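Local structure of histidine acid phosphatase (Bifidobacterium longum subsp. infantis, 6RXD) at residues 65-69 with 261-265; 346-351 with 426-430; 217-221 with 361-367. The protein probably removes phosphate groups from inositol hexakisphosphate (phytate), lower inositol phosphates and 2,3-bisphosphoglycerate, as a histidine acid phosphatase of the MINPP1 subfamily. All blocks are in the same frame, centred on the assembly; numbering follows the deposited sequence. Where two conformers were deposited one is given.

Overall arrangement
From the N terminus, strand 34-44 is followed by helix 55-69, whose C-terminal part opens contact 1. That contact ties the helix to strand 264-265 and closes a long, mostly helical loop. Contact 3 opens inside this loop and closes beyond it, so contacts 1 and 3 cross. It ties the end of helix 206-220 to the loop before helix 372-386. Contact 2 starts after contact 1 has closed and crosses contact 3. It ties helix 339-357 to the loop before helix 436-439. The centres of contacts 2 and 3 are about 17 Å apart, and both adjoin helix 222-232. The centre of contact 1 is about 31 Å from that of contact 2.

Contact 1: 65-69 with 261-265; sequences TAARD and EYKWY
D69 OD2 is gripped by two donors, one from each segment. Y262 OH gives it a hydrogen bond of 2.6 Å from across the contact. This bond uses the anti lone pair of OD2, the one turned away from OD1. The acid meets the tyrosine ring at its edge, with the two planes nearly coplanar (23°). R68 NH2 binds the same oxygen on the syn side at 2.8 Å. R68 NE completes a side-on grip by reaching D69 OD1 at 2.7 Å, from above the carboxylate plane. This salt bridge between neighbours should restrain rotation of the acid and would favour its charged form. The extended start of the arginine chain, with CG anti to the backbone N (chi1 -179°), is followed by a bend at chi3 that folds the guanidinium back to D69.

T65 makes the second polar link, one helical turn before D69. W264 NE1 donates to T65 OG1 at 2.9 Å, almost straight at 165° and in the indole plane. The methyl, CG2, stands on the other branch of T65 and meets Y262 CE1 at 3.5 Å. It also touches the six-membered side of the indole at CZ2. One threonine thus serves both aromatic side chains.

The arrangement fastens the C-terminal part of helix 55-69 to the chain that runs from helix 251-258 into strand 264-265. Y262 also meets the ring of F253 on helix 251-258, which carries the zinc ligand E251. W264 packs on R61, M62 and L257, and its backbone pairs with I298 in the two-stranded antiparallel sheet 264-265/297-298.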
ATOM      1  N   THR A  65       3.341 -28.864 -19.000  1.00 14.41           N
ATOM      2  CA  THR A  65       3.378 -28.998 -20.454  1.00 14.18           C
ATOM      3  C   THR A  65       4.820 -28.978 -20.979  1.00 12.82           C
ATOM      4  O   THR A  65       5.202 -29.785 -21.834  1.00 16.46           O
ATOM      5  CB  THR A  65       2.543 -27.890 -21.111  1.00 17.62           C
ATOM      6  OG1 THR A  65       1.173 -28.057 -20.729  1.00 17.31           O
ATOM      7  CG2 THR A  65       2.647 -27.967 -22.633  1.00 16.00           C
ATOM      8  N   ALA A  66       5.630 -28.062 -20.457  1.00 13.77           N
ATOM      9  CA  ALA A  66       7.047 -28.024 -20.823  1.00 16.75           C
ATOM     10  C   ALA A  66       7.761 -29.340 -20.502  1.00 16.81           C
ATOM     11  O   ALA A  66       8.597 -29.809 -21.275  1.00 17.02           O
ATOM     12  CB  ALA A  66       7.743 -26.853 -20.136  1.00 16.12           C
ATOM     13  N   ALA A  67       7.443 -29.933 -19.358  1.00 15.05           N
ATOM     14  CA  ALA A  67       8.058 -31.207 -18.987  1.00 17.54           C
ATOM     15  C   ALA A  67       7.659 -32.308 -19.961  1.00 20.66           C
ATOM     16  O   ALA A  67       8.487 -33.135 -20.355  1.00 22.66           O
ATOM     17  CB  ALA A  67       7.681 -31.598 -17.546  1.00 18.86           C
ATOM     18  N   ARG A  68       6.387 -32.322 -20.337  1.00 17.04           N
ATOM     19  CA  ARG A  68       5.880 -33.316 -21.282  1.00 17.35           C
ATOM     20  C   ARG A  68       6.504 -33.154 -22.665  1.00 19.71           C
ATOM     21  O   ARG A  68       6.805 -34.145 -23.340  1.00 23.91           O
ATOM     22  CB  ARG A  68       4.354 -33.195 -21.393  1.00 19.88           C
ATOM     23  CG  ARG A  68       3.700 -34.208 -22.335  1.00 27.39           C
ATOM     24  CD  ARG A  68       2.298 -33.761 -22.767  1.00 35.47           C
ATOM     25  NE  ARG A  68       2.323 -32.541 -23.580  1.00 38.90           N
ATOM     26  CZ  ARG A  68       1.252 -31.989 -24.148  1.00 42.70           C
ATOM     27  NH1 ARG A  68       0.058 -32.548 -24.003  1.00 48.10           N
ATOM     28  NH2 ARG A  68       1.375 -30.882 -24.869  1.00 41.21           N
ATOM     29  N   ASP A  69       6.674 -31.908 -23.096  1.00 19.11           N
ATOM     30  CA  ASP A  69       7.086 -31.620 -24.469  1.00 18.11           C
ATOM     31  C   ASP A  69       8.573 -31.287 -24.641  1.00 19.80           C
ATOM     32  O   ASP A  69       8.998 -30.893 -25.726  1.00 22.24           O
ATOM     33  CB  ASP A  69       6.244 -30.481 -25.048  1.00 20.92           C
ATOM     34  CG  ASP A  69       4.793 -30.869 -25.256  1.00 28.72           C
ATOM     35  OD1 ASP A  69       4.471 -32.072 -25.136  1.00 25.92           O
ATOM     36  OD2 ASP A  69       3.981 -29.963 -25.546  1.00 22.72           O
ATOM     37  N   GLU A 261      -0.235 -21.941 -30.248  1.00 25.95           N
ATOM     38  CA  GLU A 261      -0.321 -23.388 -30.136  1.00 27.39           C
ATOM     39  C   GLU A 261      -0.445 -23.809 -28.679  1.00 25.64           C
ATOM     40  O   GLU A 261      -1.018 -24.859 -28.373  1.00 29.49           O
ATOM     41  CB  GLU A 261       0.887 -24.054 -30.788  1.00 32.06           C
ATOM     42  CG  GLU A 261       0.959 -23.796 -32.288  1.00 46.93           C
ATOM     43  CD  GLU A 261       2.152 -24.457 -32.949  1.00 56.85           C
ATOM     44  OE1 GLU A 261       2.435 -25.633 -32.635  1.00 59.99           O
ATOM     45  OE2 GLU A 261       2.805 -23.798 -33.787  1.00 58.83           O
ATOM     46  N   TYR A 262       0.106 -22.994 -27.783  1.00 20.99           N
ATOM     47  CA  TYR A 262      -0.007 -23.253 -26.355  1.00 20.23           C
ATOM     48  C   TYR A 262      -0.884 -22.205 -25.701  1.00 20.84           C
ATOM     49  O   TYR A 262      -0.884 -21.038 -26.098  1.00 23.63           O
ATOM     50  CB  TYR A 262       1.357 -23.208 -25.683  1.00 19.04           C
ATOM     51  CG  TYR A 262       2.241 -24.412 -25.890  1.00 17.75           C
ATOM     52  CD1 TYR A 262       1.743 -25.708 -25.805  1.00 19.06           C
ATOM     53  CD2 TYR A 262       3.598 -24.247 -26.129  1.00 18.57           C
ATOM     54  CE1 TYR A 262       2.576 -26.802 -25.972  1.00 23.41           C
ATOM     55  CE2 TYR A 262       4.431 -25.329 -26.304  1.00 19.49           C
ATOM     56  CZ  TYR A 262       3.921 -26.601 -26.225  1.00 24.70           C
ATOM     57  OH  TYR A 262       4.776 -27.666 -26.392  1.00 22.86           O
ATOM     58  N   LYS A 263      -1.594 -22.636 -24.669  1.00 20.88           N
ATOM     59  CA  LYS A 263      -2.535 -21.788 -23.959  0.55 25.13           C
ATOM     60  C   LYS A 263      -2.871 -22.523 -22.669  1.00 26.76           C
ATOM     61  O   LYS A 263      -3.195 -23.709 -22.684  1.00 32.40           O
ATOM     62  CB  LYS A 263      -3.792 -21.590 -24.811  0.55 28.23           C
ATOM     63  CG  LYS A 263      -4.588 -20.332 -24.519  0.55 37.96           C
ATOM     64  CD  LYS A 263      -5.624 -20.085 -25.622  0.55 40.64           C
ATOM     65  CE  LYS A 263      -4.955 -19.726 -26.949  0.55 45.38           C
ATOM     66  NZ  LYS A 263      -5.812 -19.980 -28.148  0.55 47.99           N
ATOM     67  N   TRP A 264      -2.761 -21.837 -21.537  1.00 12.54           N
ATOM     68  CA  TRP A 264      -3.063 -22.505 -20.272  1.00 12.89           C
ATOM     69  C   TRP A 264      -4.140 -21.793 -19.502  1.00 18.02           C
ATOM     70  O   TRP A 264      -4.104 -20.569 -19.376  1.00 16.12           O
ATOM     71  CB  TRP A 264      -1.803 -22.649 -19.401  1.00 14.35           C
ATOM     72  CG  TRP A 264      -0.793 -23.522 -20.048  1.00 15.16           C
ATOM     73  CD1 TRP A 264      -0.762 -24.885 -20.040  1.00 14.92           C
ATOM     74  CD2 TRP A 264       0.332 -23.095 -20.822  1.00 12.60           C
ATOM     75  NE1 TRP A 264       0.314 -25.337 -20.766  1.00 17.11           N
ATOM     76  CE2 TRP A 264       1.008 -24.256 -21.252  1.00 16.14           C
ATOM     77  CE3 TRP A 264       0.840 -21.842 -21.185  1.00 15.28           C
ATOM     78  CZ2 TRP A 264       2.160 -24.203 -22.046  1.00 13.36           C
ATOM     79  CZ3 TRP A 264       1.986 -21.788 -21.963  1.00 16.29           C
ATOM     80  CH2 TRP A 264       2.637 -22.963 -22.381  1.00 13.52           C
ATOM     81  N   TYR A 265      -5.102 -22.563 -19.002  1.00 16.17           N
ATOM     82  CA  TYR A 265      -6.155 -22.030 -18.149  1.00 11.42           C
ATOM     83  C   TYR A 265      -5.977 -22.547 -16.742  1.00 16.87           C
ATOM     84  O   TYR A 265      -5.328 -23.569 -16.518  1.00 15.08           O
ATOM     85  CB  TYR A 265      -7.541 -22.440 -18.670  1.00 11.82           C
ATOM     86  CG  TYR A 265      -7.864 -21.839 -20.011  1.00 17.17           C
ATOM     87  CD1 TYR A 265      -8.533 -20.629 -20.100  1.00 17.36           C
ATOM     88  CD2 TYR A 265      -7.474 -22.469 -21.189  1.00 15.44           C
ATOM     89  CE1 TYR A 265      -8.815 -20.058 -21.334  1.00 21.15           C
ATOM     90  CE2 TYR A 265      -7.767 -21.906 -22.430  1.00 17.71           C
ATOM     91  CZ  TYR A 265      -8.431 -20.702 -22.487  1.00 24.06           C
ATOM     92  OH  TYR A 265      -8.720 -20.135 -23.704  1.00 27.12           O
TER

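Contact 2: 346-351 with 426-430; sequences AWALDA and VYTYG
W347 packs against both Y427 and Y429 in a buried aromatic cluster. Its CB sits over one face of the Y429 ring, 3.9 Å from the ring centroid, in a CH-pi contact. The indole then turns its edge toward the same face. This is a T-shaped pair, with the planes at 76°. The Y427 ring is nearly parallel to the indole but slid along it, so overlap is slight. The nearest atoms of this pair are W347 CD1 and Y427 CE2, at 3.6 Å. A351 continues the apolar patch: its CB packs on Y427 CD2 at 3.7 Å.

The cluster joins two unlike elements. Helix 339-357 offers W347 and, one turn later, D350 and A351. The irregular loop 426-430 lays its tyrosines against them. Helix 222-232 covers another side of the cluster, with I231 touching both W347 and A351; its E228 is a zinc ligand in a structure of this protein, although that metal is not bound here.

Polar bonds hold the edge of the cluster. With chi1 at 166° the indole swings away from the backbone N and out to the loop. There NE1 donates to Y427 O at 2.9 Å, within the ring plane but tilted 32° from the carbonyl plane. Y427 OH bonds to W434 O. Y429 lies beside A346 and W347, and its OH donates to D350 OD2 at 2.6 Å, arriving from above the carboxylate plane. D350 OD1 is bonded to S11 OG, and R435 makes a cation-pi contact with the Y429 ring.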
ATOM      1  N   ALA A 346       7.976  -3.694 -13.625  1.00 11.48           N
ATOM      2  CA  ALA A 346       7.598  -2.741 -12.588  1.00 11.46           C
ATOM      3  C   ALA A 346       6.955  -1.503 -13.187  1.00 13.57           C
ATOM      4  O   ALA A 346       6.004  -0.967 -12.630  1.00 13.43           O
ATOM      5  CB  ALA A 346       8.815  -2.345 -11.744  1.00 14.97           C
ATOM      6  N   TRP A 347       7.486  -1.028 -14.308  1.00 10.56           N
ATOM      7  CA  TRP A 347       6.873   0.133 -14.950  1.00 11.46           C
ATOM      8  C   TRP A 347       5.480  -0.207 -15.429  1.00 14.00           C
ATOM      9  O   TRP A 347       4.559   0.581 -15.253  1.00 13.70           O
ATOM     10  CB  TRP A 347       7.714   0.624 -16.122  1.00 10.99           C
ATOM     11  CG  TRP A 347       6.981   1.581 -16.997  1.00 11.36           C
ATOM     12  CD1 TRP A 347       6.614   2.871 -16.693  1.00 12.77           C
ATOM     13  CD2 TRP A 347       6.544   1.347 -18.339  1.00 13.28           C
ATOM     14  NE1 TRP A 347       5.957   3.437 -17.766  1.00 13.22           N
ATOM     15  CE2 TRP A 347       5.904   2.521 -18.788  1.00 15.89           C
ATOM     16  CE3 TRP A 347       6.610   0.247 -19.199  1.00 18.73           C
ATOM     17  CZ2 TRP A 347       5.353   2.635 -20.069  1.00 17.88           C
ATOM     18  CZ3 TRP A 347       6.053   0.358 -20.473  1.00 22.69           C
ATOM     19  CH2 TRP A 347       5.437   1.542 -20.893  1.00 22.09           C
ATOM     20  N   ALA A 348       5.325  -1.375 -16.048  1.00 12.26           N
ATOM     21  CA  ALA A 348       4.009  -1.798 -16.517  1.00 14.53           C
ATOM     22  C   ALA A 348       2.992  -1.816 -15.360  1.00 13.74           C
ATOM     23  O   ALA A 348       1.862  -1.349 -15.518  1.00 17.49           O
ATOM     24  CB  ALA A 348       4.100  -3.165 -17.189  1.00 13.86           C
ATOM     25  N   LEU A 349       3.386  -2.335 -14.200  1.00 12.40           N
ATOM     26  CA  LEU A 349       2.473  -2.346 -13.050  1.00 14.00           C
ATOM     27  C   LEU A 349       2.241  -0.945 -12.480  1.00 14.26           C
ATOM     28  O   LEU A 349       1.098  -0.564 -12.167  1.00 13.09           O
ATOM     29  CB  LEU A 349       2.975  -3.273 -11.945  1.00 15.03           C
ATOM     30  CG  LEU A 349       2.950  -4.764 -12.281  1.00 20.16           C
ATOM     31  CD1 LEU A 349       3.188  -5.594 -11.016  1.00 18.82           C
ATOM     32  CD2 LEU A 349       1.622  -5.126 -12.921  1.00 23.22           C
ATOM     33  N   ASP A 350       3.323  -0.186 -12.334  1.00  9.86           N
ATOM     34  CA  ASP A 350       3.225   1.146 -11.759  1.00  9.69           C
ATOM     35  C   ASP A 350       2.352   2.026 -12.631  1.00 12.67           C
ATOM     36  O   ASP A 350       1.604   2.837 -12.122  1.00 13.67           O
ATOM     37  CB  ASP A 350       4.602   1.795 -11.638  1.00 10.67           C
ATOM     38  CG  ASP A 350       5.352   1.383 -10.382  1.00 11.18           C
ATOM     39  OD1 ASP A 350       4.759   0.721  -9.498  1.00 13.23           O
ATOM     40  OD2 ASP A 350       6.543   1.755 -10.270  1.00 12.38           O
ATOM     41  N   ALA A 351       2.465   1.880 -13.950  1.00 10.17           N
ATOM     42  CA  ALA A 351       1.672   2.719 -14.849  1.00 12.15           C
ATOM     43  C   ALA A 351       0.166   2.588 -14.625  1.00 13.47           C
ATOM     44  O   ALA A 351      -0.579   3.576 -14.674  1.00 12.35           O
ATOM     45  CB  ALA A 351       2.015   2.411 -16.296  1.00 12.41           C
ATOM     46  N   VAL A 426       3.027   9.159 -22.770  1.00 13.88           N
ATOM     47  CA  VAL A 426       2.535   8.604 -21.509  1.00 11.35           C
ATOM     48  C   VAL A 426       3.565   8.625 -20.387  1.00 13.20           C
ATOM     49  O   VAL A 426       4.738   8.914 -20.610  1.00 16.73           O
ATOM     50  CB  VAL A 426       2.080   7.129 -21.703  1.00 12.36           C
ATOM     51  CG1 VAL A 426       0.958   7.042 -22.747  1.00 17.85           C
ATOM     52  CG2 VAL A 426       3.269   6.243 -22.119  1.00 15.53           C
ATOM     53  N   TYR A 427       3.083   8.310 -19.181  1.00 11.32           N
ATOM     54  CA  TYR A 427       3.902   8.114 -17.990  1.00 12.44           C
ATOM     55  C   TYR A 427       5.015   7.101 -18.231  1.00 11.62           C
ATOM     56  O   TYR A 427       4.757   5.971 -18.654  1.00 12.61           O
ATOM     57  CB  TYR A 427       2.994   7.606 -16.864  1.00 15.20           C
ATOM     58  CG  TYR A 427       3.728   6.946 -15.715  1.00 11.36           C
ATOM     59  CD1 TYR A 427       4.283   7.705 -14.692  1.00 12.09           C
ATOM     60  CD2 TYR A 427       3.827   5.567 -15.637  1.00 12.37           C
ATOM     61  CE1 TYR A 427       4.959   7.102 -13.627  1.00 11.40           C
ATOM     62  CE2 TYR A 427       4.501   4.953 -14.592  1.00 13.03           C
ATOM     63  CZ  TYR A 427       5.063   5.724 -13.588  1.00 10.35           C
ATOM     64  OH  TYR A 427       5.721   5.087 -12.545  1.00 12.72           O
ATOM     65  N   THR A 428       6.257   7.509 -17.967  1.00 10.71           N
ATOM     66  CA  THR A 428       7.388   6.603 -18.047  1.00 13.13           C
ATOM     67  C   THR A 428       8.311   6.885 -16.887  1.00 13.04           C
ATOM     68  O   THR A 428       8.204   7.919 -16.236  1.00 12.10           O
ATOM     69  CB  THR A 428       8.206   6.779 -19.346  1.00 13.34           C
ATOM     70  OG1 THR A 428       8.869   8.049 -19.329  1.00 15.99           O
ATOM     71  CG2 THR A 428       7.331   6.676 -20.590  1.00 14.43           C
ATOM     72  N   TYR A 429       9.227   5.960 -16.636  1.00 10.93           N
ATOM     73  CA  TYR A 429      10.217   6.164 -15.600  1.00 10.77           C
ATOM     74  C   TYR A 429      11.161   7.320 -15.928  1.00 11.80           C
ATOM     75  O   TYR A 429      11.733   7.935 -15.021  1.00 17.29           O
ATOM     76  CB  TYR A 429      10.991   4.868 -15.366  1.00 12.25           C
ATOM     77  CG  TYR A 429      10.282   3.867 -14.472  1.00 11.49           C
ATOM     78  CD1 TYR A 429      10.875   2.647 -14.172  1.00 12.30           C
ATOM     79  CD2 TYR A 429       9.027   4.136 -13.925  1.00 11.24           C
ATOM     80  CE1 TYR A 429      10.251   1.723 -13.353  1.00 14.09           C
ATOM     81  CE2 TYR A 429       8.385   3.206 -13.089  1.00 10.40           C
ATOM     82  CZ  TYR A 429       9.023   2.005 -12.809  1.00 13.61           C
ATOM     83  OH  TYR A 429       8.434   1.080 -11.981  1.00 14.66           O
ATOM     84  N   GLY A 430      11.316   7.627 -17.214  1.00 12.71           N
ATOM     85  CA  GLY A 430      12.147   8.744 -17.625  1.00 12.07           C
ATOM     86  C   GLY A 430      11.499  10.111 -17.470  1.00 13.46           C
ATOM     87  O   GLY A 430      12.211  11.116 -17.357  1.00 11.36           O
TER

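Contact 3: 217-221 with 361-367; sequences FVAND and YAGQNET
F217 and E366 make the main apolar contact. E366 CB stands over the centre of the F217 ring, 3.5 Å from its centroid, in a CH-pi contact. In the conformer described, CG of the glutamate also lies on this ring, while the carboxylate leads away from it. D221 CB lies over the opposite face of the ring, offset toward the rim. T367 CG2 comes to the ring edge, 4.0 Å from F217 CE2. Y361 OH approaches the ring obliquely, 3.6 Å from F217 CZ.

One hydrogen bond crosses between the segments. Y361 OH donates to D221 OD1 at 2.5 Å, on the syn side of the oxygen. At chi1 -176° the D221 side chain extends toward the tyrosine. The other oxygen, OD2, caps I224 N, so D221 is the N-cap of helix 222-232 and holds the tyrosine as well.

Bonds within 361-367 fix the shape of the loop. It starts with a type II beta turn from Y361 to Q364, and G363 takes up the positive phi that this turn needs. The Q364 side chain folds back inside the loop. Its CG lies over one face of the Y361 ring. NE2 donates to Y361 O at 3.2 Å and to T367 OG1 at 3.3 Å, while OE1 accepts from T367 N at 3.0 Å. T367 OG1 is also bonded to G358 O.

The loop between helices 339-357 and 372-386 sits here against the junction of helices 206-220 and 222-232, where I224 touches both F217 and Y361.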
ATOM      1  N   PHE A 217     -15.706   7.527 -13.434  1.00 19.17           N
ATOM      2  CA  PHE A 217     -14.653   8.259 -14.123  1.00 22.41           C
ATOM      3  C   PHE A 217     -13.583   7.342 -14.704  1.00 19.41           C
ATOM      4  O   PHE A 217     -13.305   7.388 -15.907  1.00 23.06           O
ATOM      5  CB  PHE A 217     -14.002   9.272 -13.193  1.00 23.96           C
ATOM      6  CG  PHE A 217     -12.889  10.042 -13.841  1.00 22.40           C
ATOM      7  CD1 PHE A 217     -13.169  11.050 -14.751  1.00 27.30           C
ATOM      8  CD2 PHE A 217     -11.562   9.747 -13.548  1.00 23.63           C
ATOM      9  CE1 PHE A 217     -12.146  11.758 -15.357  1.00 27.22           C
ATOM     10  CE2 PHE A 217     -10.533  10.455 -14.149  1.00 24.36           C
ATOM     11  CZ  PHE A 217     -10.826  11.461 -15.053  1.00 26.76           C
ATOM     12  N   VAL A 218     -12.983   6.508 -13.860  1.00 21.49           N
ATOM     13  CA  VAL A 218     -11.894   5.652 -14.325  1.00 18.51           C
ATOM     14  C   VAL A 218     -12.361   4.590 -15.318  1.00 21.97           C
ATOM     15  O   VAL A 218     -11.612   4.215 -16.220  1.00 21.80           O
ATOM     16  CB  VAL A 218     -11.093   5.003 -13.168  1.00 23.17           C
ATOM     17  CG1 VAL A 218     -10.446   6.064 -12.303  0.89 20.87           C
ATOM     18  CG2 VAL A 218     -11.980   4.100 -12.338  1.00 26.49           C
ATOM     19  N   ALA A 219     -13.603   4.129 -15.174  1.00 22.15           N
ATOM     20  CA  ALA A 219     -14.129   3.110 -16.076  1.00 21.78           C
ATOM     21  C   ALA A 219     -14.283   3.639 -17.497  1.00 22.23           C
ATOM     22  O   ALA A 219     -14.113   2.891 -18.463  1.00 26.15           O
ATOM     23  CB  ALA A 219     -15.461   2.565 -15.567  1.00 21.82           C
ATOM     24  N   ASN A 220     -14.598   4.926 -17.621  1.00 20.69           N
ATOM     25  CA  ASN A 220     -14.974   5.498 -18.910  1.00 24.05           C
ATOM     26  C   ASN A 220     -14.049   6.571 -19.465  1.00 22.22           C
ATOM     27  O   ASN A 220     -14.330   7.128 -20.514  1.00 25.36           O
ATOM     28  CB  ASN A 220     -16.389   6.080 -18.829  1.00 25.58           C
ATOM     29  CG  ASN A 220     -17.422   5.032 -18.528  1.00 28.33           C
ATOM     30  OD1 ASN A 220     -17.408   3.951 -19.114  1.00 30.99           O
ATOM     31  ND2 ASN A 220     -18.309   5.330 -17.588  1.00 29.83           N
ATOM     32  N   ASP A 221     -12.953   6.872 -18.774  1.00 17.28           N
ATOM     33  CA  ASP A 221     -12.088   7.960 -19.230  1.00 22.13           C
ATOM     34  C   ASP A 221     -11.254   7.557 -20.447  1.00 21.71           C
ATOM     35  O   ASP A 221     -10.539   6.554 -20.420  1.00 19.23           O
ATOM     36  CB  ASP A 221     -11.180   8.445 -18.099  1.00 21.41           C
ATOM     37  CG  ASP A 221     -10.339   9.637 -18.511  1.00 21.04           C
ATOM     38  OD1 ASP A 221     -10.833  10.788 -18.431  1.00 25.01           O
ATOM     39  OD2 ASP A 221      -9.190   9.416 -18.939  1.00 19.85           O
ATOM     40  N   TYR A 361      -3.207  11.782 -15.310  1.00 12.83           N
ATOM     41  CA  TYR A 361      -2.906  12.731 -16.383  1.00 13.69           C
ATOM     42  C   TYR A 361      -3.279  14.182 -16.067  1.00 15.13           C
ATOM     43  O   TYR A 361      -4.196  14.445 -15.288  1.00 13.63           O
ATOM     44  CB  TYR A 361      -3.547  12.268 -17.710  1.00 14.43           C
ATOM     45  CG  TYR A 361      -5.067  12.388 -17.779  1.00 15.81           C
ATOM     46  CD1 TYR A 361      -5.671  13.553 -18.228  1.00 17.31           C
ATOM     47  CD2 TYR A 361      -5.886  11.328 -17.416  1.00 16.23           C
ATOM     48  CE1 TYR A 361      -7.051  13.663 -18.319  1.00 16.55           C
ATOM     49  CE2 TYR A 361      -7.268  11.431 -17.487  1.00 14.13           C
ATOM     50  CZ  TYR A 361      -7.843  12.600 -17.942  1.00 18.83           C
ATOM     51  OH  TYR A 361      -9.216  12.705 -18.028  1.00 20.96           O
ATOM     52  N   ALA A 362      -2.561  15.117 -16.684  1.00 13.92           N
ATOM     53  CA  ALA A 362      -2.790  16.544 -16.457  1.00 16.33           C
ATOM     54  C   ALA A 362      -4.147  16.971 -17.007  1.00 17.29           C
ATOM     55  O   ALA A 362      -4.561  16.513 -18.068  1.00 21.06           O
ATOM     56  CB  ALA A 362      -1.684  17.367 -17.094  1.00 17.76           C
ATOM     57  N   GLY A 363      -4.825  17.857 -16.285  1.00 18.09           N
ATOM     58  CA  GLY A 363      -6.126  18.337 -16.716  1.00 22.76           C
ATOM     59  C   GLY A 363      -7.279  17.750 -15.920  1.00 24.70           C
ATOM     60  O   GLY A 363      -8.440  18.066 -16.187  1.00 26.14           O
ATOM     61  N   GLN A 364      -6.969  16.884 -14.957  1.00 21.31           N
ATOM     62  CA  GLN A 364      -7.989  16.311 -14.085  1.00 16.88           C
ATOM     63  C   GLN A 364      -7.457  16.151 -12.659  1.00 14.89           C
ATOM     64  O   GLN A 364      -6.239  16.074 -12.447  1.00 16.59           O
ATOM     65  CB  GLN A 364      -8.473  14.953 -14.628  1.00 18.77           C
ATOM     66  CG  GLN A 364      -7.393  13.855 -14.689  1.00 16.78           C
ATOM     67  CD  GLN A 364      -7.136  13.174 -13.346  1.00 15.49           C
ATOM     68  OE1 GLN A 364      -8.064  12.926 -12.565  1.00 17.45           O
ATOM     69  NE2 GLN A 364      -5.867  12.881 -13.066  1.00 15.88           N
ATOM     70  N   ASN A 365      -8.364  16.108 -11.686  1.00 16.82           N
ATOM     71  CA  ASN A 365      -7.991  15.710 -10.328  1.00 17.11           C
ATOM     72  C   ASN A 365      -8.940  14.662  -9.778  1.00 19.70           C
ATOM     73  O   ASN A 365      -8.973  14.418  -8.571  1.00 19.34           O
ATOM     74  CB  ASN A 365      -7.934  16.915  -9.375  1.00 27.41           C
ATOM     75  CG  ASN A 365      -9.260  17.658  -9.283  1.00 27.33           C
ATOM     76  OD1 ASN A 365     -10.277  17.221  -9.823  1.00 30.72           O
ATOM     77  ND2 ASN A 365      -9.254  18.786  -8.583  1.00 45.52           N
ATOM     78  N   GLU A 366      -9.722  14.056 -10.668  1.00 15.20           N
ATOM     79  CA  GLU A 366     -10.721  13.062 -10.287  0.50 18.85           C
ATOM     80  C   GLU A 366     -10.094  11.827  -9.657  1.00 20.04           C
ATOM     81  O   GLU A 366     -10.692  11.182  -8.797  1.00 18.51           O
ATOM     82  CB  GLU A 366     -11.556  12.650 -11.507  0.50 18.52           C
ATOM     83  CG  GLU A 366     -12.421  13.759 -12.071  0.50 21.56           C
ATOM     84  CD  GLU A 366     -13.435  14.268 -11.069  0.50 30.47           C
ATOM     85  OE1 GLU A 366     -13.630  15.500 -10.998  0.50 33.67           O
ATOM     86  OE2 GLU A 366     -14.034  13.440 -10.352  0.50 35.67           O
ATOM     87  N   THR A 367      -8.889  11.484 -10.095  1.00 14.65           N
ATOM     88  CA  THR A 367      -8.251  10.278  -9.566  1.00 14.34           C
ATOM     89  C   THR A 367      -7.853  10.376  -8.095  1.00 17.53           C
ATOM     90  O   THR A 367      -7.805   9.364  -7.406  1.00 19.15           O
ATOM     91  CB  THR A 367      -7.020   9.851 -10.385  1.00 14.31           C
ATOM     92  OG1 THR A 367      -6.078  10.928 -10.427  1.00 14.36           O
ATOM     93  CG2 THR A 367      -7.414   9.458 -11.799  1.00 14.97           C
TER